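PDB 2RFQ: flavin-dependent monooxygenase, oxygenase subunit HsaA, which catalyses the FMNH2-dependent ortho-hydroxylation of the phenolic secosteroid 3-HSA to the catechol 3,4-DHSA during bacterial cholesterol breakdown. Local coordinates for residues N93-L96 / A97-Q101; S209-A212 / M213-T217; D64-L67 / F68-V72. One frame throughout, in Å; residues are numbered along the deposited sequence. Where two conformers were deposited one is given.

In the fold
Interactions 1 and 2 touch, their centres about 12 Å apart; interaction 1 is buried, whereas interaction 2 lies at the surface and turns Met213 in against it. Interaction 3 stands separately. The joint is selenomethionine Met213 of helix 210-214: its SE lies 3.5 Å from His95 NE2, and its CE packs 3.7 Å from Leu98 CD1. Both contacts border Tyr120, which probably binds FMN; His95 hydrogen-bonds its hydroxyl, and the side chain of Phe210 comes within about 4 Å of it. Interaction 3, on helix 65-76, precedes helix 80-96 of interaction 1; their nearest atoms are about 7 Å apart, and Phe68 remains about 11 Å from the side chains of both Tyr120 and Trp84, also a probable FMN-binding residue.

Interaction 1 of 3, residues N93-L96 / A97-Q101; sequences NWHL and ALFSQ
Phe99 lays the CE2 corner of its ring over one face of the His95 imidazole, offset toward the rim, with CE2 3.7 Å from His95 NE2. The two planes are inclined at 59°, an oblique aromatic pair. On its other flank the Phe99 ring meets Leu96, whose CD1 lies 4.0 Å from Phe99 CD2, the two side chains crossing at about a right angle. The carbonyl O of His95 sits in the plane of the phenyl ring, at its edge, 3.5 Å from Phe99 CD2. Here helix 80-96 gives way to a type I beta turn, Leu96 to Phe99, closed by Phe99 N donating to Leu96 O at 3.0 Å; Leu98 N donates to His95 O at the same distance. Leu98 turns CG anti to its carbonyl carbon (chi1 -54°), which brings CD1 3.5 Å from CZ3 of the Trp94 indole in an oblique approach. Both Trp94 and His95 find polar partners outside the turn: His95 ND1 hydrogen-bonds OH of Tyr120, which probably binds FMN, and Trp94 NE1 bonds Val228 O. Just beyond, Ser100 is the N-cap of helix 101-108, its OG accepting from Ala103 N.

Interaction 2 of 3, residues S209-A212 / M213-T217; sequences SFKA and MSNLT
Phe210 and selenomethionine Met213 run side by side, pointing the same way from one turn of helix 210-214. Each has CG anti to its carbonyl carbon (chi1 -72° and -73°), while Met213 stays extended at chi2 and bends only at chi3. SE thereby reaches Phe210 CD1 at 3.7 Å, an oblique Met-aromatic contact 4.6 Å from the ring centroid. Lys211 differs: CG stands anti to the backbone N and the chain bends at chi2, passing obliquely across the Asn215 side chain, with Lys211 CG 3.8 Å from Asn215 ND2. Its NZ donates to a water that donates to Asn215 OD1, at 2.6 Å. Ser209 OG caps the helix start through a weak bond from Lys211 N and also hydrogen-bonds Asp165. At the far end Leu216 takes positive phi in a Schellman motif, with Thr217 N bonding Ala212 O at 2.9 Å and Leu216 N bonding Met213 O. The chemistry thus divides the helix: the apolar side packs through the Met-aromatic contact, selenium standing in for sulfur, with Met213 buried against Trp94 and His95; on the exposed side a water joins the Lys211 and Asn215 side chains over the direct bond from Asn215 N to Lys211 O (2.8 Å).

Interaction 3 of 3, residues D64-L67 / F68-V72; sequences DPVL and FYSAV
Tyr69 leans its ring back over the preceding turn, placing CD2 3.1 Å from Pro65 O and CE2 4.2 Å from Pro65 CB. This is the first turn of helix 65-76, in the N-terminal domain of the acyl-CoA dehydrogenase fold, with Asp64 as its N-cap. The ring owes its place to CG standing anti to the carbonyl carbon (chi1 -62°), and Pro65 O, which it approaches obliquely, also accepts from Tyr69 N at 3.0 Å. On one face the ring carries Phe68 CD2, offset toward the rim. One residue further on, Ser70 folds its hydroxyl back along the helix, and Val66 O is gripped twice: by Ser70 OG at 2.7 Å and by Ser70 N at 2.9 Å, the two donors coming from opposite faces of the carbonyl plane. The buried hydroxyl is thus satisfied within its own helix.

In the next shell, Tyr69 OH hydrogen-bonds Ile236 O at the start of helix 233-266. With an alanine in place of Tyr69, Ile236 O would probably lose this phenol donor and a gap would open between Pro65, the Phe68 ring and helix 233-266. The Phe68 ring meets that of Phe49 at a shallow angle and has Val72 CG2 over one face. Pro65 rests on Val301 and Tyr305 of helix 277-309, and Met13 of helix 11-25 touches Leu67, Ser70 and Ala71. The helix start itself is set by the cap: Asp64 OD1 accepts from Val66 N at 3.0 Å, the N-H arriving from above the carboxylate plane, 37° out of it.

Interaction 1 of 3, residues N93-L96 / A97-Q101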
ATOM      1  N   ASN A  93      12.626 -35.875  -1.823  1.00  8.73           N
ATOM      2  CA  ASN A  93      13.551 -36.760  -2.564  1.00  8.31           C
ATOM      3  C   ASN A  93      14.944 -36.152  -2.658  1.00  9.58           C
ATOM      4  O   ASN A  93      15.941 -36.871  -2.747  1.00 10.74           O
ATOM      5  CB  ASN A  93      12.969 -37.144  -3.932  1.00  8.59           C
ATOM      6  CG  ASN A  93      11.756 -38.075  -3.795  1.00  8.99           C
ATOM      7  OD1 ASN A  93      11.458 -38.558  -2.696  1.00  9.08           O
ATOM      8  ND2 ASN A  93      11.037 -38.297  -4.892  1.00 10.50           N
ATOM      9  N   TRP A  94      14.986 -34.830  -2.598  1.00  9.09           N
ATOM     10  CA  TRP A  94      16.228 -34.088  -2.444  1.00  8.75           C
ATOM     11  C   TRP A  94      16.766 -34.300  -1.012  1.00  9.38           C
ATOM     12  O   TRP A  94      17.942 -34.606  -0.805  1.00  9.32           O
ATOM     13  CB  TRP A  94      15.976 -32.586  -2.723  1.00  9.25           C
ATOM     14  CG  TRP A  94      17.191 -31.690  -2.562  1.00  8.98           C
ATOM     15  CD1 TRP A  94      18.056 -31.287  -3.552  1.00  9.59           C
ATOM     16  CD2 TRP A  94      17.664 -31.085  -1.345  1.00  9.51           C
ATOM     17  NE1 TRP A  94      19.059 -30.488  -3.017  1.00  8.68           N
ATOM     18  CE2 TRP A  94      18.827 -30.335  -1.673  1.00  9.31           C
ATOM     19  CE3 TRP A  94      17.213 -31.090  -0.017  1.00  7.84           C
ATOM     20  CZ2 TRP A  94      19.543 -29.614  -0.728  1.00 10.34           C
ATOM     21  CZ3 TRP A  94      17.960 -30.360   0.949  1.00  9.90           C
ATOM     22  CH2 TRP A  94      19.100 -29.648   0.576  1.00  9.71           C
ATOM     23  N   HIS A  95      15.899 -34.125  -0.023  1.00  8.82           N
ATOM     24  CA  HIS A  95      16.320 -34.266   1.382  1.00  9.32           C
ATOM     25  C   HIS A  95      16.861 -35.673   1.656  1.00  9.79           C
ATOM     26  O   HIS A  95      17.919 -35.828   2.284  1.00  8.82           O
ATOM     27  CB  HIS A  95      15.145 -33.945   2.329  1.00  9.50           C
ATOM     28  CG  HIS A  95      15.549 -33.797   3.771  1.00 10.07           C
ATOM     29  ND1 HIS A  95      14.623 -33.638   4.778  1.00  9.47           N
ATOM     30  CD2 HIS A  95      16.768 -33.769   4.370  1.00 10.41           C
ATOM     31  CE1 HIS A  95      15.248 -33.522   5.941  1.00  9.85           C
ATOM     32  NE2 HIS A  95      16.552 -33.581   5.721  1.00 10.65           N
ATOM     33  N   LEU A  96      16.179 -36.700   1.144  1.00  9.87           N
ATOM     34  CA  LEU A  96      16.631 -38.065   1.401  1.00 10.63           C
ATOM     35  C   LEU A  96      18.012 -38.358   0.806  1.00 10.12           C
ATOM     36  O   LEU A  96      18.746 -39.189   1.327  1.00 10.32           O
ATOM     37  CB  LEU A  96      15.608 -39.090   0.905  1.00 11.46           C
ATOM     38  CG  LEU A  96      15.864 -40.535   1.351  1.00 11.93           C
ATOM     39  CD1 LEU A  96      15.851 -40.683   2.863  1.00 12.28           C
ATOM     40  CD2 LEU A  96      14.863 -41.516   0.704  1.00 12.78           C
ATOM     41  N   ALA A  97      18.360 -37.684  -0.289  1.00  9.51           N
ATOM     42  CA  ALA A  97      19.682 -37.824  -0.914  1.00 10.23           C
ATOM     43  C   ALA A  97      20.819 -37.485   0.046  1.00 10.37           C
ATOM     44  O   ALA A  97      21.958 -37.872  -0.195  1.00 10.31           O
ATOM     45  CB  ALA A  97      19.769 -36.925  -2.134  1.00 10.44           C
ATOM     46  N   LEU A  98      20.495 -36.725   1.102  1.00 10.16           N
ATOM     47  CA  LEU A  98      21.482 -36.279   2.077  1.00 10.65           C
ATOM     48  C   LEU A  98      21.630 -37.268   3.231  1.00 10.34           C
ATOM     49  O   LEU A  98      22.652 -37.252   3.926  1.00  9.78           O
ATOM     50  CB  LEU A  98      21.149 -34.877   2.612  1.00 11.17           C
ATOM     51  CG  LEU A  98      20.943 -33.751   1.585  1.00 14.28           C
ATOM     52  CD1 LEU A  98      20.434 -32.479   2.269  1.00 13.38           C
ATOM     53  CD2 LEU A  98      22.237 -33.471   0.876  1.00 14.83           C
ATOM     54  N   PHE A  99      20.630 -38.133   3.425  1.00  9.29           N
ATOM     55  CA  PHE A  99      20.713 -39.161   4.458  1.00  8.71           C
ATOM     56  C   PHE A  99      21.758 -40.204   4.047  1.00  9.70           C
ATOM     57  O   PHE A  99      22.213 -40.244   2.892  1.00 10.45           O
ATOM     58  CB  PHE A  99      19.369 -39.877   4.676  1.00  8.65           C
ATOM     59  CG  PHE A  99      18.372 -39.112   5.527  1.00  9.00           C
ATOM     60  CD1 PHE A  99      17.991 -39.588   6.790  1.00 10.95           C
ATOM     61  CD2 PHE A  99      17.758 -37.955   5.030  1.00  9.42           C
ATOM     62  CE1 PHE A  99      17.011 -38.899   7.558  1.00 11.38           C
ATOM     63  CE2 PHE A  99      16.793 -37.264   5.795  1.00  9.03           C
ATOM     64  CZ  PHE A  99      16.411 -37.741   7.047  1.00 10.44           C
ATOM     65  N   SER A 100      22.109 -41.064   4.996  1.00  9.19           N
ATOM     66  CA  SER A 100      23.049 -42.152   4.727  1.00 10.03           C
ATOM     67  C   SER A 100      22.580 -42.990   3.537  1.00 10.29           C
ATOM     68  O   SER A 100      21.358 -43.121   3.276  1.00 10.09           O
ATOM     69  CB  SER A 100      23.172 -43.043   5.969  1.00 10.64           C
ATOM     70  OG  SER A 100      21.959 -43.760   6.173  1.00 10.32           O
ATOM     71  N   GLN A 101      23.549 -43.592   2.844  1.00  9.54           N
ATOM     72  CA  GLN A 101      23.247 -44.510   1.765  1.00 10.18           C
ATOM     73  C   GLN A 101      22.298 -45.609   2.246  1.00 10.19           C
ATOM     74  O   GLN A 101      21.391 -46.032   1.514  1.00 10.87           O
ATOM     75  CB  GLN A 101      24.545 -45.131   1.228  1.00 10.34           C
ATOM     76  CG  GLN A 101      24.329 -46.175   0.153  1.00 10.90           C
ATOM     77  CD  GLN A 101      23.898 -45.587  -1.180  1.00 11.64           C
ATOM     78  OE1 GLN A 101      24.213 -44.438  -1.503  1.00 12.50           O
ATOM     79  NE2 GLN A 101      23.169 -46.388  -1.969  1.00 10.60           N
TER

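Interaction 2 of 3, residues S209-A212 / M213-T217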
ATOM      1  N   SER A 209      21.074 -34.641  10.961  1.00  9.04           N
ATOM      2  CA  SER A 209      21.105 -33.331  11.587  1.00  9.44           C
ATOM      3  C   SER A 209      21.096 -32.211  10.535  1.00 10.03           C
ATOM      4  O   SER A 209      21.813 -32.281   9.551  1.00 10.35           O
ATOM      5  CB  SER A 209      22.377 -33.203  12.433  1.00  9.53           C
ATOM      6  OG  SER A 209      22.520 -31.856  12.853  1.00 10.68           O
ATOM      7  N   PHE A 210      20.288 -31.182  10.744  1.00 11.02           N
ATOM      8  CA  PHE A 210      20.363 -30.014   9.868  1.00 11.93           C
ATOM      9  C   PHE A 210      21.734 -29.313   9.916  1.00 12.64           C
ATOM     10  O   PHE A 210      22.168 -28.734   8.913  1.00 13.23           O
ATOM     11  CB  PHE A 210      19.244 -29.040  10.180  1.00 11.50           C
ATOM     12  CG  PHE A 210      17.905 -29.521   9.729  1.00 12.71           C
ATOM     13  CD1 PHE A 210      17.523 -29.414   8.388  1.00 12.14           C
ATOM     14  CD2 PHE A 210      17.044 -30.127  10.632  1.00 14.29           C
ATOM     15  CE1 PHE A 210      16.265 -29.864   7.963  1.00 12.30           C
ATOM     16  CE2 PHE A 210      15.786 -30.588  10.217  1.00 12.59           C
ATOM     17  CZ  PHE A 210      15.405 -30.451   8.881  1.00 12.05           C
ATOM     18  N   LYS A 211      22.421 -29.376  11.061  1.00 12.69           N
ATOM     19  CA  LYS A 211      23.785 -28.824  11.160  1.00 13.77           C
ATOM     20  C   LYS A 211      24.764 -29.559  10.244  1.00 13.73           C
ATOM     21  O   LYS A 211      25.613 -28.927   9.613  1.00 14.46           O
ATOM     22  CB  LYS A 211      24.279 -28.838  12.622  1.00 14.14           C
ATOM     23  CG  LYS A 211      25.546 -28.009  12.875  1.00 18.30           C
ATOM     24  CD  LYS A 211      25.325 -26.537  12.481  1.00 24.57           C
ATOM     25  CE  LYS A 211      26.446 -25.627  12.982  1.00 25.65           C
ATOM     26  NZ  LYS A 211      26.386 -24.285  12.306  1.00 27.58           N
ATOM     27  N   ALA A 212      24.646 -30.886  10.170  1.00 13.74           N
ATOM     28  CA  ALA A 212      25.481 -31.704   9.273  1.00 13.77           C
ATOM     29  C   ALA A 212      25.226 -31.305   7.832  1.00 14.72           C
ATOM     30  O   ALA A 212      26.145 -31.253   7.015  1.00 14.72           O
ATOM     31  CB  ALA A 212      25.189 -33.178   9.455  1.00 14.19           C
HETATM   32  N   MSE A 213      23.965 -31.038   7.519  1.00 14.67           N
HETATM   33  CA  MSE A 213      23.625 -30.585   6.184  1.00 15.96           C
HETATM   34  C   MSE A 213      24.315 -29.266   5.873  1.00 16.41           C
HETATM   35  O   MSE A 213      24.983 -29.138   4.835  1.00 16.24           O
HETATM   36  CB  MSE A 213      22.111 -30.467   6.028  1.00 15.73           C
HETATM   37  CG  MSE A 213      21.447 -31.814   5.937  1.00 16.16           C
HETATM   38 SE   MSE A 213      19.502 -31.674   6.153  1.00 19.07          SE
HETATM   39  CE  MSE A 213      19.132 -30.214   4.846  1.00 14.27           C
ATOM     40  N   SER A 214      24.188 -28.304   6.784  1.00 16.85           N
ATOM     41  CA  SER A 214      24.751 -26.967   6.586  0.50 17.73           C
ATOM     42  C   SER A 214      26.280 -26.996   6.552  1.00 17.67           C
ATOM     43  O   SER A 214      26.914 -26.163   5.905  1.00 18.15           O
ATOM     44  CB  SER A 214      24.247 -26.015   7.668  0.50 17.74           C
ATOM     45  OG  SER A 214      22.835 -25.997   7.686  0.50 19.98           O
ATOM     46  N   ASN A 215      26.864 -27.975   7.247  1.00 17.73           N
ATOM     47  CA  ASN A 215      28.322 -28.172   7.273  1.00 19.31           C
ATOM     48  C   ASN A 215      28.866 -28.914   6.046  1.00 19.28           C
ATOM     49  O   ASN A 215      30.067 -29.193   5.968  1.00 18.93           O
ATOM     50  CB  ASN A 215      28.736 -28.950   8.535  1.00 19.76           C
ATOM     51  CG  ASN A 215      28.703 -28.097   9.800  1.00 22.76           C
ATOM     52  OD1 ASN A 215      28.645 -26.865   9.745  1.00 25.75           O
ATOM     53  ND2 ASN A 215      28.733 -28.761  10.952  1.00 24.59           N
ATOM     54  N   LEU A 216      27.977 -29.255   5.109  1.00 19.52           N
ATOM     55  CA  LEU A 216      28.335 -30.093   3.955  1.00 19.93           C
ATOM     56  C   LEU A 216      28.959 -31.432   4.347  1.00 19.56           C
ATOM     57  O   LEU A 216      29.753 -32.023   3.588  1.00 20.17           O
ATOM     58  CB  LEU A 216      29.208 -29.320   2.948  1.00 20.55           C
ATOM     59  CG  LEU A 216      28.498 -28.127   2.295  1.00 22.25           C
ATOM     60  CD1 LEU A 216      29.477 -27.065   1.783  1.00 24.80           C
ATOM     61  CD2 LEU A 216      27.559 -28.601   1.174  1.00 23.97           C
ATOM     62  N   THR A 217      28.578 -31.923   5.526  1.00 18.48           N
ATOM     63  CA  THR A 217      29.003 -33.236   5.994  1.00 17.40           C
ATOM     64  C   THR A 217      27.882 -34.293   6.007  1.00 16.60           C
ATOM     65  O   THR A 217      28.100 -35.391   6.522  1.00 16.89           O
ATOM     66  CB  THR A 217      29.662 -33.202   7.404  1.00 18.09           C
ATOM     67  OG1 THR A 217      28.712 -32.778   8.392  1.00 17.96           O
ATOM     68  CG2 THR A 217      30.894 -32.293   7.422  1.00 18.71           C
TER
HETATM   69  O   HOH W   1      20.617 -27.458   6.876  1.00 16.07           O
HETATM   70  O   HOH W   2      26.748 -25.026   9.545  1.00 38.19           O

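Interaction 3 of 3, residues D64-L67 / F68-V72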
ATOM      1  N   ASP A  64      18.784 -29.585 -12.295  1.00  9.17           N
ATOM      2  CA  ASP A  64      18.826 -28.136 -12.038  1.00  8.72           C
ATOM      3  C   ASP A  64      17.588 -27.774 -11.192  1.00  8.17           C
ATOM      4  O   ASP A  64      16.460 -28.067 -11.580  1.00  8.26           O
ATOM      5  CB  ASP A  64      18.767 -27.451 -13.417  1.00  8.78           C
ATOM      6  CG  ASP A  64      18.885 -25.934 -13.363  1.00 10.19           C
ATOM      7  OD1 ASP A  64      18.564 -25.303 -12.332  1.00  8.75           O
ATOM      8  OD2 ASP A  64      19.312 -25.390 -14.395  1.00 12.40           O
ATOM      9  N   PRO A  65      17.788 -27.167 -10.007  1.00  7.21           N
ATOM     10  CA  PRO A  65      16.637 -26.877  -9.136  1.00  7.44           C
ATOM     11  C   PRO A  65      15.626 -25.941  -9.764  1.00  7.41           C
ATOM     12  O   PRO A  65      14.447 -26.012  -9.402  1.00  7.61           O
ATOM     13  CB  PRO A  65      17.269 -26.290  -7.851  1.00  7.21           C
ATOM     14  CG  PRO A  65      18.634 -25.821  -8.297  1.00  7.25           C
ATOM     15  CD  PRO A  65      19.068 -26.757  -9.404  1.00  7.59           C
ATOM     16  N   VAL A  66      16.055 -25.109 -10.722  1.00  7.39           N
ATOM     17  CA  VAL A  66      15.093 -24.220 -11.398  1.00  7.61           C
ATOM     18  C   VAL A  66      14.079 -25.064 -12.187  1.00  7.78           C
ATOM     19  O   VAL A  66      12.913 -24.722 -12.265  1.00  7.88           O
ATOM     20  CB  VAL A  66      15.751 -23.138 -12.261  1.00  7.49           C
ATOM     21  CG1 VAL A  66      14.682 -22.339 -13.028  1.00  8.05           C
ATOM     22  CG2 VAL A  66      16.572 -22.196 -11.358  1.00  9.31           C
ATOM     23  N   LEU A  67      14.526 -26.166 -12.767  1.00  7.29           N
ATOM     24  CA  LEU A  67      13.588 -27.049 -13.470  1.00  7.76           C
ATOM     25  C   LEU A  67      12.530 -27.576 -12.491  1.00  8.22           C
ATOM     26  O   LEU A  67      11.338 -27.569 -12.804  1.00  8.45           O
ATOM     27  CB  LEU A  67      14.345 -28.209 -14.132  1.00  7.64           C
ATOM     28  CG  LEU A  67      13.446 -29.314 -14.714  1.00  7.93           C
ATOM     29  CD1 LEU A  67      12.488 -28.851 -15.784  1.00  8.06           C
ATOM     30  CD2 LEU A  67      14.301 -30.446 -15.273  1.00  8.35           C
ATOM     31  N   PHE A  68      12.968 -27.993 -11.305  1.00  7.91           N
ATOM     32  CA  PHE A  68      12.045 -28.513 -10.298  1.00  8.00           C
ATOM     33  C   PHE A  68      11.014 -27.441  -9.914  1.00  8.49           C
ATOM     34  O   PHE A  68       9.794 -27.713  -9.916  1.00  7.38           O
ATOM     35  CB  PHE A  68      12.788 -28.993  -9.045  1.00  8.07           C
ATOM     36  CG  PHE A  68      11.861 -29.432  -7.948  1.00  8.08           C
ATOM     37  CD1 PHE A  68      11.226 -30.669  -8.016  1.00  8.58           C
ATOM     38  CD2 PHE A  68      11.614 -28.596  -6.849  1.00 10.03           C
ATOM     39  CE1 PHE A  68      10.348 -31.085  -7.003  1.00 10.57           C
ATOM     40  CE2 PHE A  68      10.709 -28.993  -5.845  1.00 11.32           C
ATOM     41  CZ  PHE A  68      10.089 -30.234  -5.923  1.00 10.66           C
ATOM     42  N   TYR A  69      11.479 -26.217  -9.607  1.00  7.68           N
ATOM     43  CA  TYR A  69      10.523 -25.184  -9.182  1.00  7.45           C
ATOM     44  C   TYR A  69       9.612 -24.729 -10.325  1.00  7.41           C
ATOM     45  O   TYR A  69       8.460 -24.349 -10.087  1.00  8.02           O
ATOM     46  CB  TYR A  69      11.212 -24.000  -8.500  1.00  7.50           C
ATOM     47  CG  TYR A  69      11.926 -24.389  -7.235  1.00  8.12           C
ATOM     48  CD1 TYR A  69      11.241 -24.968  -6.163  1.00  8.37           C
ATOM     49  CD2 TYR A  69      13.303 -24.202  -7.123  1.00  9.03           C
ATOM     50  CE1 TYR A  69      11.914 -25.349  -4.993  1.00 10.05           C
ATOM     51  CE2 TYR A  69      13.993 -24.563  -5.956  1.00  9.51           C
ATOM     52  CZ  TYR A  69      13.292 -25.120  -4.899  1.00  8.96           C
ATOM     53  OH  TYR A  69      13.997 -25.472  -3.755  1.00  9.21           O
ATOM     54  N   SER A  70      10.119 -24.807 -11.558  1.00  6.66           N
ATOM     55  CA  SER A  70       9.323 -24.493 -12.759  1.00  7.72           C
ATOM     56  C   SER A  70       8.193 -25.509 -12.904  1.00  7.84           C
ATOM     57  O   SER A  70       7.062 -25.142 -13.247  1.00  8.92           O
ATOM     58  CB  SER A  70      10.227 -24.498 -13.993  1.00  8.35           C
ATOM     59  OG  SER A  70      11.150 -23.420 -13.878  1.00  9.89           O
ATOM     60  N   ALA A  71       8.495 -26.772 -12.606  1.00  7.26           N
ATOM     61  CA  ALA A  71       7.480 -27.850 -12.657  1.00  7.61           C
ATOM     62  C   ALA A  71       6.412 -27.622 -11.593  1.00  6.77           C
ATOM     63  O   ALA A  71       5.204 -27.733 -11.853  1.00  7.33           O
ATOM     64  CB  ALA A  71       8.144 -29.206 -12.488  1.00  8.26           C
ATOM     65  N   VAL A  72       6.871 -27.257 -10.395  1.00  6.74           N
ATOM     66  CA  VAL A  72       5.967 -26.910  -9.298  1.00  7.09           C
ATOM     67  C   VAL A  72       5.035 -25.763  -9.667  1.00  7.17           C
ATOM     68  O   VAL A  72       3.810 -25.857  -9.468  1.00  8.19           O
ATOM     69  CB  VAL A  72       6.757 -26.569  -8.033  1.00  6.73           C
ATOM     70  CG1 VAL A  72       5.830 -25.954  -6.956  1.00  7.76           C
ATOM     71  CG2 VAL A  72       7.343 -27.872  -7.484  1.00  8.08           C
TER